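Local atomic coordinates of CEL44C (Paenibacillus polymyxa, PDB entry 2YJQ), a protein that probably hydrolyses beta-1,4-glucan chains such as xyloglucan and cellulose, this chain being the family 44 glycoside hydrolase part of a longer, multi-module enzyme. Residues Q32-D37 and A388-L393; D282-P287 and A355-S360; F464-A469 and S497-T502. The protein carries 8 engineered substitutions. One frame throughout, in Å; residues are numbered along the deposited sequence.

Contact 1. Residues Q32-D37 and A388-L393; sequences QDLAGD and ANYWKL. With OXZ (tetrahydrooxazine), chain E; BGC (beta-D-glucopyranose), chain C.
Q32 and W391 mark the closest backbone approach, their CA atoms 6.8 Å apart, where the irregular segment 32-37, leaving strand 29-30, passes the chain that runs on from strand 387-390. The Q32 amide does most of the joining. Its carbonyl takes the backbone N-H of K392, with K392 N 3.0 Å from Q32 OE1 and nearly straight at 170°, although the donor stands above the amide plane and not on a lone pair. Because the Q32 chain bends at chi2 (96°), the other end of the same amide swings over the W391 indole. There NE2 lies 3.2 Å above the ring plane, over its centre, with the two planes inclined at 51°. The opposite face of the indole receives the tetrahydrooxazine, whose C3 sits 3.6 Å above the plane and toward the rim. Beside the indole L34 and K392 run antiparallel alongside one another, L34 CD2 lying 3.7 Å from K392 CD. L34 CD2 also reaches the edge of the Y390 ring, 4.0 Å from Y390 CE2, while the far end of this tyrosine bonds N398. At the outer end a water bridges the segments: it donates to D33 O at 2.6 Å and accepts from K392 NZ, which also bonds G396 O. The bond from the main-chain N-H probably restricts rotation of the Q32 amide and would favour NE2 staying on the indole face opposite the tetrahydrooxazine, consistent with Q32 acting as a second-shell support for a tryptophan that forms part of the ligand site.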
loop_
_atom_site.group_PDB
_atom_site.type_symbol
_atom_site.label_atom_id
_atom_site.label_comp_id
_atom_site.label_asym_id
_atom_site.label_seq_id
_atom_site.Cartn_x
_atom_site.Cartn_y
_atom_site.Cartn_z
ATOM N N GLN A 32 8.435 -0.954 4.702
ATOM C CA GLN A 32 9.829 -1.152 5.108
ATOM C C GLN A 32 10.616 -1.166 3.838
ATOM O O GLN A 32 10.109 -1.683 2.820
ATOM C CB GLN A 32 9.963 -2.460 5.852
ATOM C CG GLN A 32 9.060 -2.518 7.099
ATOM C CD GLN A 32 7.683 -3.234 6.835
ATOM O OE1 GLN A 32 7.174 -3.291 5.724
ATOM N NE2 GLN A 32 7.110 -3.784 7.887
ATOM N N ASP A 33 11.776 -0.525 3.835
ATOM C CA ASP A 33 12.712 -0.707 2.720
ATOM C C ASP A 33 13.142 -2.166 2.610
ATOM O O ASP A 33 13.240 -2.879 3.649
ATOM C CB ASP A 33 13.923 0.228 2.790
ATOM C CG ASP A 33 13.509 1.655 2.719
ATOM O OD1 ASP A 33 12.625 1.957 1.896
ATOM O OD2 ASP A 33 14.024 2.503 3.497
ATOM N N LEU A 34 13.277 -2.635 1.348
ATOM C CA LEU A 34 13.615 -4.034 1.078
ATOM C C LEU A 34 15.119 -4.134 0.844
ATOM O O LEU A 34 15.882 -3.671 1.680
ATOM C CB LEU A 34 12.811 -4.549 -0.098
ATOM C CG LEU A 34 11.290 -4.563 0.158
ATOM C CD1 LEU A 34 10.528 -5.128 -1.113
ATOM C CD2 LEU A 34 10.947 -5.383 1.465
ATOM N N ALA A 35 15.570 -4.649 -0.290
ATOM C CA ALA A 35 17.002 -4.734 -0.460
ATOM C C ALA A 35 17.631 -3.342 -0.762
ATOM O O ALA A 35 18.757 -3.101 -0.333
ATOM C CB ALA A 35 17.410 -5.782 -1.508
ATOM N N GLY A 36 16.938 -2.450 -1.471
ATOM C CA GLY A 36 17.485 -1.096 -1.745
ATOM C C GLY A 36 17.799 -0.880 -3.243
ATOM O O GLY A 36 18.273 0.203 -3.654
ATOM N N ASP A 37 17.540 -1.905 -4.056
ATOM C CA ASP A 37 17.661 -1.820 -5.518
ATOM C C ASP A 37 16.311 -2.060 -6.253
ATOM O O ASP A 37 16.315 -2.342 -7.457
ATOM C CB ASP A 37 18.716 -2.821 -6.047
ATOM C CG ASP A 37 18.378 -4.314 -5.682
ATOM O OD1 ASP A 37 17.378 -4.581 -5.009
ATOM O OD2 ASP A 37 19.111 -5.236 -6.053
ATOM N N ALA A 388 0.366 2.279 -3.499
ATOM C CA ALA A 388 0.289 1.011 -2.792
ATOM C C ALA A 388 1.618 0.662 -2.126
ATOM O O ALA A 388 2.705 0.951 -2.640
ATOM C CB ALA A 388 -0.170 -0.102 -3.715
ATOM N N ASN A 389 1.535 0.050 -0.941
ATOM C CA ASN A 389 2.711 -0.040 -0.128
ATOM C C ASN A 389 2.782 -1.408 0.483
ATOM O O ASN A 389 1.973 -1.731 1.408
ATOM C CB ASN A 389 2.678 1.010 0.972
ATOM C CG ASN A 389 2.646 2.394 0.456
ATOM O OD1 ASN A 389 3.705 3.059 0.312
ATOM N ND2 ASN A 389 1.477 2.883 0.221
ATOM N N TYR A 390 3.752 -2.195 0.021
ATOM C CA TYR A 390 3.949 -3.536 0.513
ATOM C C TYR A 390 4.232 -3.525 2.026
ATOM O O TYR A 390 4.764 -2.545 2.548
ATOM C CB TYR A 390 5.116 -4.176 -0.226
ATOM C CG TYR A 390 5.561 -5.515 0.342
ATOM C CD1 TYR A 390 4.770 -6.648 0.204
ATOM C CD2 TYR A 390 6.817 -5.642 0.999
ATOM C CE1 TYR A 390 5.184 -7.886 0.726
ATOM C CE2 TYR A 390 7.243 -6.862 1.496
ATOM C CZ TYR A 390 6.409 -7.974 1.370
ATOM O OH TYR A 390 6.830 -9.158 1.883
ATOM N N TRP A 391 3.838 -4.585 2.717
ATOM C CA TRP A 391 4.138 -4.720 4.135
ATOM C C TRP A 391 4.840 -6.065 4.437
ATOM O O TRP A 391 4.367 -7.122 4.004
ATOM C CB TRP A 391 2.875 -4.533 5.001
ATOM C CG TRP A 391 3.202 -4.727 6.427
ATOM C CD1 TRP A 391 3.225 -5.906 7.083
ATOM C CD2 TRP A 391 3.625 -3.728 7.365
ATOM N NE1 TRP A 391 3.595 -5.720 8.389
ATOM C CE2 TRP A 391 3.865 -4.395 8.591
ATOM C CE3 TRP A 391 3.785 -2.325 7.302
ATOM C CZ2 TRP A 391 4.282 -3.719 9.756
ATOM C CZ3 TRP A 391 4.227 -1.652 8.432
ATOM C CH2 TRP A 391 4.456 -2.336 9.657
ATOM N N LYS A 392 5.966 -6.015 5.150
ATOM C CA LYS A 392 6.692 -7.228 5.512
ATOM C C LYS A 392 6.045 -7.967 6.691
ATOM O O LYS A 392 6.082 -7.481 7.816
ATOM C CB LYS A 392 8.198 -6.928 5.793
ATOM C CG LYS A 392 9.029 -6.424 4.592
ATOM C CD LYS A 392 10.420 -6.011 5.037
ATOM C CE LYS A 392 11.307 -7.234 5.186
ATOM N NZ LYS A 392 12.599 -6.857 5.880
ATOM N N LEU A 393 5.464 -9.138 6.425
ATOM C CA LEU A 393 4.900 -9.972 7.488
ATOM C C LEU A 393 5.974 -10.897 8.031
ATOM O O LEU A 393 5.803 -11.489 9.071
ATOM C CB LEU A 393 3.687 -10.809 7.013
ATOM C CG LEU A 393 2.436 -10.062 6.518
ATOM C CD1 LEU A 393 1.537 -11.029 5.770
ATOM C CD2 LEU A 393 1.635 -9.205 7.567
HETATM C C6 OXZ E . -0.176 -7.528 10.659
HETATM C C5 OXZ E . 0.068 -6.103 10.157
HETATM C C4 OXZ E . 0.751 -5.170 11.211
HETATM C C3 OXZ E . 0.830 -3.716 10.747
HETATM C C2 OXZ E . -0.553 -3.143 10.327
HETATM O O6 OXZ E . -0.954 -7.431 11.882
HETATM O O5 OXZ E . -1.212 -5.503 9.915
HETATM O O4 OXZ E . 2.073 -5.644 11.470
HETATM O O3 OXZ E . 1.468 -2.840 11.715
HETATM N N1 OXZ E . -1.201 -4.171 9.480
HETATM C C2 BGC C . 3.470 -6.726 13.144
HETATM C C3 BGC C . 4.056 -6.610 14.544
HETATM C C4 BGC C . 4.782 -5.266 14.647
HETATM C C5 BGC C . 3.979 -4.072 14.139
HETATM C C6 BGC C . 4.861 -2.842 14.028
HETATM C C1 BGC C . 2.571 -5.514 12.830
HETATM O O2 BGC C . 2.691 -7.917 13.031
HETATM O O3 BGC C . 5.101 -7.577 14.617
HETATM O O4 BGC C . 5.023 -4.938 15.960
HETATM O O5 BGC C . 3.413 -4.347 12.851
HETATM O O6 BGC C . 3.965 -1.804 13.612
HETATM O O HOH W 1 14.140 -5.176 4.532
#

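Contact 2. Residues D282-P287 and A355-S360; sequences DVHWYP and AMTSYS. Engineered in segment 355-360: S358 (natural residue Glu). With OXZ (tetrahydrooxazine), chain E.
T357 and D282 meet through their polar side-chain ends: T357 OG1 donates to D282 OD1 over a modelled 2.5 Å, so short that the exact length is doubtful. Chi1 of T357 (62°) sets OG1 between the backbone N and the carbonyl carbon, from where it also meets the edge of the H284 imidazole in plane. H284 NE2 lies 2.9 Å from T357 OG1, but the angle of 117° makes this a weak bond; the stronger partner of the ring is E187, held at ND1. Over one imidazole face sits S358 CB, 3.3 Å from the ring centroid, a CH-pi contact placed almost on the ring normal. Replacing H284 by an alanine would probably leave E187 without its ND1 partner and open a gap beneath S358 CB. D282 and H284 on strand 280-285 and T357 and S358 on strand 353-359 are neighbours in the parallel sheet of the eight-stranded beta/alpha barrel, paired by V283 N to A355 O (2.9 Å) and T357 N to V283 O (2.8 Å). Position 358 is an engineered serine in place of glutamate. With S358 OG anti to the backbone N (chi1 -167°), it reaches Y286 OH at 2.8 Å, and either hydroxyl could be the donor. Y286 OH also accepts from N1 of the tetrahydrooxazine at a doubtful, very short 2.5 Å, linking S358 OG to the ligand. On the face carrying V283, W285 and M356, the M356 sulfur approaches the W285 indole obliquely, a Met-aromatic contact with SD 5.0 Å from the centroid of the five-membered ring.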
loop_
_atom_site.group_PDB
_atom_site.type_symbol
_atom_site.label_atom_id
_atom_site.label_comp_id
_atom_site.label_asym_id
_atom_site.label_seq_id
_atom_site.Cartn_x
_atom_site.Cartn_y
_atom_site.Cartn_z
ATOM N N ASP A 282 -8.111 5.143 2.028
ATOM C CA ASP A 282 -6.898 4.386 2.362
ATOM C C ASP A 282 -7.312 3.042 2.966
ATOM O O ASP A 282 -7.992 3.030 4.009
ATOM C CB ASP A 282 -6.068 5.270 3.349
ATOM C CG ASP A 282 -4.731 4.652 3.811
ATOM O OD1 ASP A 282 -4.511 3.430 3.737
ATOM O OD2 ASP A 282 -3.840 5.442 4.253
ATOM N N VAL A 283 -6.858 1.935 2.379
ATOM C CA VAL A 283 -7.102 0.627 3.018
ATOM C C VAL A 283 -5.861 -0.273 3.112
ATOM O O VAL A 283 -4.861 -0.046 2.406
ATOM C CB VAL A 283 -8.218 -0.193 2.336
ATOM C CG1 VAL A 283 -9.491 0.633 2.173
ATOM C CG2 VAL A 283 -7.756 -0.761 0.977
ATOM N N HIS A 284 -5.969 -1.310 3.964
ATOM C CA HIS A 284 -5.019 -2.401 3.989
ATOM C C HIS A 284 -5.759 -3.638 3.564
ATOM O O HIS A 284 -6.969 -3.768 3.789
ATOM C CB HIS A 284 -4.449 -2.588 5.375
ATOM C CG HIS A 284 -3.726 -1.380 5.893
ATOM N ND1 HIS A 284 -3.351 -1.249 7.217
ATOM C CD2 HIS A 284 -3.304 -0.254 5.263
ATOM C CE1 HIS A 284 -2.756 -0.083 7.390
ATOM N NE2 HIS A 284 -2.708 0.542 6.217
ATOM N N TRP A 285 -5.010 -4.551 2.959
ATOM C CA TRP A 285 -5.587 -5.707 2.398
ATOM C C TRP A 285 -4.590 -6.857 2.581
ATOM O O TRP A 285 -3.566 -6.947 1.854
ATOM C CB TRP A 285 -5.862 -5.422 0.924
ATOM C CG TRP A 285 -6.467 -6.601 0.166
ATOM C CD1 TRP A 285 -5.845 -7.414 -0.738
ATOM C CD2 TRP A 285 -7.821 -7.076 0.272
ATOM N NE1 TRP A 285 -6.727 -8.385 -1.192
ATOM C CE2 TRP A 285 -7.949 -8.179 -0.601
ATOM C CE3 TRP A 285 -8.936 -6.673 1.028
ATOM C CZ2 TRP A 285 -9.151 -8.869 -0.757
ATOM C CZ3 TRP A 285 -10.107 -7.382 0.899
ATOM C CH2 TRP A 285 -10.215 -8.453 -0.013
ATOM N N TYR A 286 -4.857 -7.692 3.584
ATOM C CA TYR A 286 -4.124 -8.944 3.794
ATOM C C TYR A 286 -5.089 -10.028 3.418
ATOM O O TYR A 286 -6.093 -10.156 4.095
ATOM C CB TYR A 286 -3.768 -9.087 5.262
ATOM C CG TYR A 286 -2.897 -7.944 5.763
ATOM C CD1 TYR A 286 -1.542 -7.851 5.397
ATOM C CD2 TYR A 286 -3.443 -6.955 6.569
ATOM C CE1 TYR A 286 -0.743 -6.783 5.849
ATOM C CE2 TYR A 286 -2.660 -5.887 7.036
ATOM C CZ TYR A 286 -1.313 -5.818 6.695
ATOM O OH TYR A 286 -0.577 -4.728 7.157
ATOM N N PRO A 287 -4.864 -10.704 2.267
ATOM C CA PRO A 287 -5.761 -11.749 1.745
ATOM C C PRO A 287 -6.170 -12.785 2.801
ATOM O O PRO A 287 -5.289 -13.256 3.553
ATOM C CB PRO A 287 -4.922 -12.401 0.651
ATOM C CG PRO A 287 -4.052 -11.283 0.132
ATOM C CD PRO A 287 -3.799 -10.361 1.300
ATOM N N ALA A 355 -5.880 4.362 -2.253
ATOM C CA ALA A 355 -4.596 3.720 -1.900
ATOM C C ALA A 355 -4.704 2.384 -1.117
ATOM O O ALA A 355 -5.565 2.237 -0.231
ATOM C CB ALA A 355 -3.643 4.737 -1.181
ATOM N N MET A 356 -3.817 1.427 -1.415
ATOM C CA MET A 356 -3.711 0.212 -0.599
ATOM C C MET A 356 -2.399 0.286 0.196
ATOM O O MET A 356 -1.326 -0.172 -0.263
ATOM C CB MET A 356 -3.785 -1.032 -1.481
ATOM C CG MET A 356 -3.709 -2.314 -0.776
ATOM S SD MET A 356 -3.950 -3.753 -1.858
ATOM C CE MET A 356 -5.585 -3.312 -2.355
ATOM N N THR A 357 -2.461 0.901 1.374
ATOM C CA THR A 357 -1.220 1.311 2.003
ATOM C C THR A 357 -0.478 0.247 2.829
ATOM O O THR A 357 0.576 0.507 3.360
ATOM C CB THR A 357 -1.433 2.538 2.842
ATOM O OG1 THR A 357 -2.364 2.232 3.888
ATOM C CG2 THR A 357 -1.936 3.757 1.951
ATOM N N SER A 358 -0.983 -0.971 2.881
ATOM C CA SER A 358 -0.254 -2.004 3.567
ATOM C C SER A 358 -0.894 -3.307 3.121
ATOM O O SER A 358 -2.076 -3.498 3.374
ATOM C CB SER A 358 -0.408 -1.781 5.091
ATOM O OG SER A 358 0.527 -2.576 5.790
ATOM N N TYR A 359 -0.157 -4.176 2.424
ATOM C CA TYR A 359 -0.704 -5.435 1.977
ATOM C C TYR A 359 0.412 -6.412 1.749
ATOM O O TYR A 359 1.567 -5.986 1.641
ATOM C CB TYR A 359 -1.462 -5.255 0.676
ATOM C CG TYR A 359 -0.563 -4.946 -0.529
ATOM C CD1 TYR A 359 -0.075 -3.644 -0.742
ATOM C CD2 TYR A 359 -0.203 -5.942 -1.431
ATOM C CE1 TYR A 359 0.747 -3.350 -1.836
ATOM C CE2 TYR A 359 0.609 -5.655 -2.551
ATOM C CZ TYR A 359 1.078 -4.359 -2.754
ATOM O OH TYR A 359 1.911 -4.027 -3.804
ATOM N N SER A 360 0.078 -7.696 1.633
ATOM C CA SER A 360 1.071 -8.712 1.333
ATOM C C SER A 360 0.372 -9.995 0.936
ATOM O O SER A 360 -0.690 -10.290 1.488
ATOM C CB SER A 360 1.896 -9.025 2.619
ATOM O OG SER A 360 2.801 -10.088 2.352
HETATM C C6 OXZ E . -0.176 -7.528 10.659
HETATM C C5 OXZ E . 0.068 -6.103 10.157
HETATM C C4 OXZ E . 0.751 -5.170 11.211
HETATM C C3 OXZ E . 0.830 -3.716 10.747
HETATM C C2 OXZ E . -0.553 -3.143 10.327
HETATM O O6 OXZ E . -0.954 -7.431 11.882
HETATM O O5 OXZ E . -1.212 -5.503 9.915
HETATM O O4 OXZ E . 2.073 -5.644 11.470
HETATM O O3 OXZ E . 1.468 -2.840 11.715
HETATM N N1 OXZ E . -1.201 -4.171 9.480
#

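Contact 3. Residues F464-A469 and S497-T502; sequences FDLSGA and SGNRFT
The antiparallel pairing of strands 460-467 and 500-505 forms one margin of the nine-stranded sheet that lies outside the barrel, and a type I' turn from S497 to R500 leads into the outer strand. F464 and F501 form a hydrogen-bonded pair, with F464 N 2.8 Å from F501 O and a longer return bond from F501 N to F464 O at 3.3 Å. Two residues on, L466 N reaches N499 O at 2.9 Å. The two phenylalanine rings lie nearly parallel, 6° apart, but are slid so far that they barely overlap: centroids are 4.5 Å apart and F464 CD1 meets F501 CZ at 3.4 Å. Chi1 of F501 (73°) sets CG between the backbone N and the carbonyl carbon, which brings the ring under F464 CB. On the other face of the sheet D465 OD1 lies over the R500 guanidinium, 2.8 Å from NE; it stands well out of that plane, so charge alone joins them. Inward, F464, L466 and F501 pack on I513 and L515 of strand 509-516, while strand 9-22 flanks 460-467 on its side away from 500-505.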
loop_
_atom_site.group_PDB
_atom_site.type_symbol
_atom_site.label_atom_id
_atom_site.label_comp_id
_atom_site.label_asym_id
_atom_site.label_seq_id
_atom_site.Cartn_x
_atom_site.Cartn_y
_atom_site.Cartn_z
ATOM N N PHE A 464 1.817 -14.212 -29.061
ATOM C CA PHE A 464 1.461 -12.793 -29.015
ATOM C C PHE A 464 1.023 -12.302 -30.366
ATOM O O PHE A 464 1.586 -12.698 -31.380
ATOM C CB PHE A 464 2.626 -11.914 -28.526
ATOM C CG PHE A 464 3.058 -12.216 -27.124
ATOM C CD1 PHE A 464 3.860 -13.320 -26.850
ATOM C CD2 PHE A 464 2.638 -11.423 -26.078
ATOM C CE1 PHE A 464 4.250 -13.612 -25.555
ATOM C CE2 PHE A 464 3.007 -11.729 -24.786
ATOM C CZ PHE A 464 3.817 -12.808 -24.528
ATOM N N ASP A 465 0.001 -11.454 -30.351
ATOM C CA ASP A 465 -0.428 -10.669 -31.498
ATOM C C ASP A 465 -0.490 -9.263 -31.004
ATOM O O ASP A 465 -1.166 -8.970 -30.013
ATOM C CB ASP A 465 -1.847 -11.078 -31.955
ATOM C CG ASP A 465 -2.311 -10.302 -33.205
ATOM O OD1 ASP A 465 -1.856 -10.638 -34.320
ATOM O OD2 ASP A 465 -3.128 -9.370 -33.066
ATOM N N LEU A 466 0.217 -8.388 -31.689
ATOM C CA LEU A 466 0.239 -6.980 -31.332
ATOM C C LEU A 466 -0.480 -6.081 -32.354
ATOM O O LEU A 466 -0.140 -6.099 -33.538
ATOM C CB LEU A 466 1.680 -6.521 -31.189
ATOM C CG LEU A 466 2.659 -7.540 -30.582
ATOM C CD1 LEU A 466 4.092 -7.056 -30.832
ATOM C CD2 LEU A 466 2.375 -7.940 -29.069
ATOM N N SER A 467 -1.443 -5.286 -31.889
ATOM C CA SER A 467 -2.009 -4.181 -32.658
ATOM C C SER A 467 -1.638 -2.828 -32.069
ATOM O O SER A 467 -1.349 -2.711 -30.873
ATOM C CB SER A 467 -3.502 -4.289 -32.655
ATOM O OG SER A 467 -3.815 -5.630 -32.793
ATOM N N GLY A 468 -1.637 -1.805 -32.918
ATOM C CA GLY A 468 -1.292 -0.451 -32.517
ATOM C C GLY A 468 -0.706 0.377 -33.640
ATOM O O GLY A 468 -0.740 -0.013 -34.799
ATOM N N ALA A 469 -0.177 1.537 -33.297
ATOM C CA ALA A 469 0.433 2.422 -34.266
ATOM C C ALA A 469 1.614 1.770 -35.008
ATOM O O ALA A 469 1.761 1.964 -36.221
ATOM C CB ALA A 469 0.881 3.777 -33.558
ATOM N N SER A 497 7.747 -11.399 -37.033
ATOM C CA SER A 497 7.074 -11.311 -38.345
ATOM C C SER A 497 5.643 -10.846 -38.169
ATOM O O SER A 497 4.842 -11.534 -37.521
ATOM C CB SER A 497 7.105 -12.654 -39.111
ATOM O OG SER A 497 8.389 -12.900 -39.647
ATOM N N GLY A 498 5.331 -9.691 -38.754
ATOM C CA GLY A 498 3.955 -9.214 -38.833
ATOM C C GLY A 498 3.283 -9.089 -37.476
ATOM O O GLY A 498 2.100 -9.460 -37.329
ATOM N N ASN A 499 4.049 -8.579 -36.495
ATOM C CA ASN A 499 3.547 -8.244 -35.170
ATOM C C ASN A 499 2.970 -9.482 -34.461
ATOM O O ASN A 499 2.017 -9.394 -33.670
ATOM C CB ASN A 499 2.564 -7.029 -35.206
ATOM C CG ASN A 499 3.295 -5.654 -34.985
ATOM O OD1 ASN A 499 4.485 -5.612 -34.675
ATOM N ND2 ASN A 499 2.569 -4.552 -35.136
ATOM N N ARG A 500 3.536 -10.639 -34.795
ATOM C CA ARG A 500 3.240 -11.873 -34.113
ATOM C C ARG A 500 4.578 -12.540 -33.708
ATOM O O ARG A 500 5.573 -12.434 -34.425
ATOM C CB ARG A 500 2.395 -12.826 -34.978
ATOM C CG ARG A 500 1.039 -12.267 -35.532
ATOM C CD ARG A 500 0.005 -13.414 -35.759
ATOM N NE ARG A 500 -1.373 -12.937 -35.921
ATOM C CZ ARG A 500 -2.354 -13.167 -35.054
ATOM N NH1 ARG A 500 -2.116 -13.870 -33.952
ATOM N NH2 ARG A 500 -3.573 -12.699 -35.290
ATOM N N PHE A 501 4.604 -13.180 -32.540
ATOM C CA PHE A 501 5.734 -14.007 -32.141
ATOM C C PHE A 501 5.288 -14.911 -31.018
ATOM O O PHE A 501 4.338 -14.617 -30.283
ATOM C CB PHE A 501 6.907 -13.149 -31.699
ATOM C CG PHE A 501 6.705 -12.492 -30.362
ATOM C CD1 PHE A 501 6.036 -11.262 -30.265
ATOM C CD2 PHE A 501 7.191 -13.086 -29.202
ATOM C CE1 PHE A 501 5.823 -10.642 -29.025
ATOM C CE2 PHE A 501 6.991 -12.484 -27.963
ATOM C CZ PHE A 501 6.309 -11.259 -27.874
ATOM N N THR A 502 5.981 -16.011 -30.891
ATOM C CA THR A 502 5.742 -16.972 -29.847
ATOM C C THR A 502 6.976 -17.001 -28.933
ATOM O O THR A 502 8.123 -16.986 -29.390
ATOM C CB THR A 502 5.505 -18.367 -30.482
ATOM O OG1 THR A 502 4.279 -18.339 -31.235
ATOM C CG2 THR A 502 5.460 -19.492 -29.427
#

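Contacts 1 and 2 share the barrel sheet and the ligand, their centres about 13 Å apart. Strands 353-359 and 387-390 are neighbours, and the two contacts touch directly: W391 N lies 2.9 Å from Y359 O and N389 N 2.9 Å from M356 O, both probable hydrogen bonds, while W391 CB packs 3.2 Å from S358 OG. The tetrahydrooxazine, which N48 and E187 also hydrogen-bond, is thus met by the indole of contact 1 and the Y286 hydroxyl of contact 2. Contact 3 is separate: its centre is about 36 Å from either of the others, and its nearest atoms stay about 24 Å from contact 1 and 22 Å from contact 2, in the separate nine-stranded sheet.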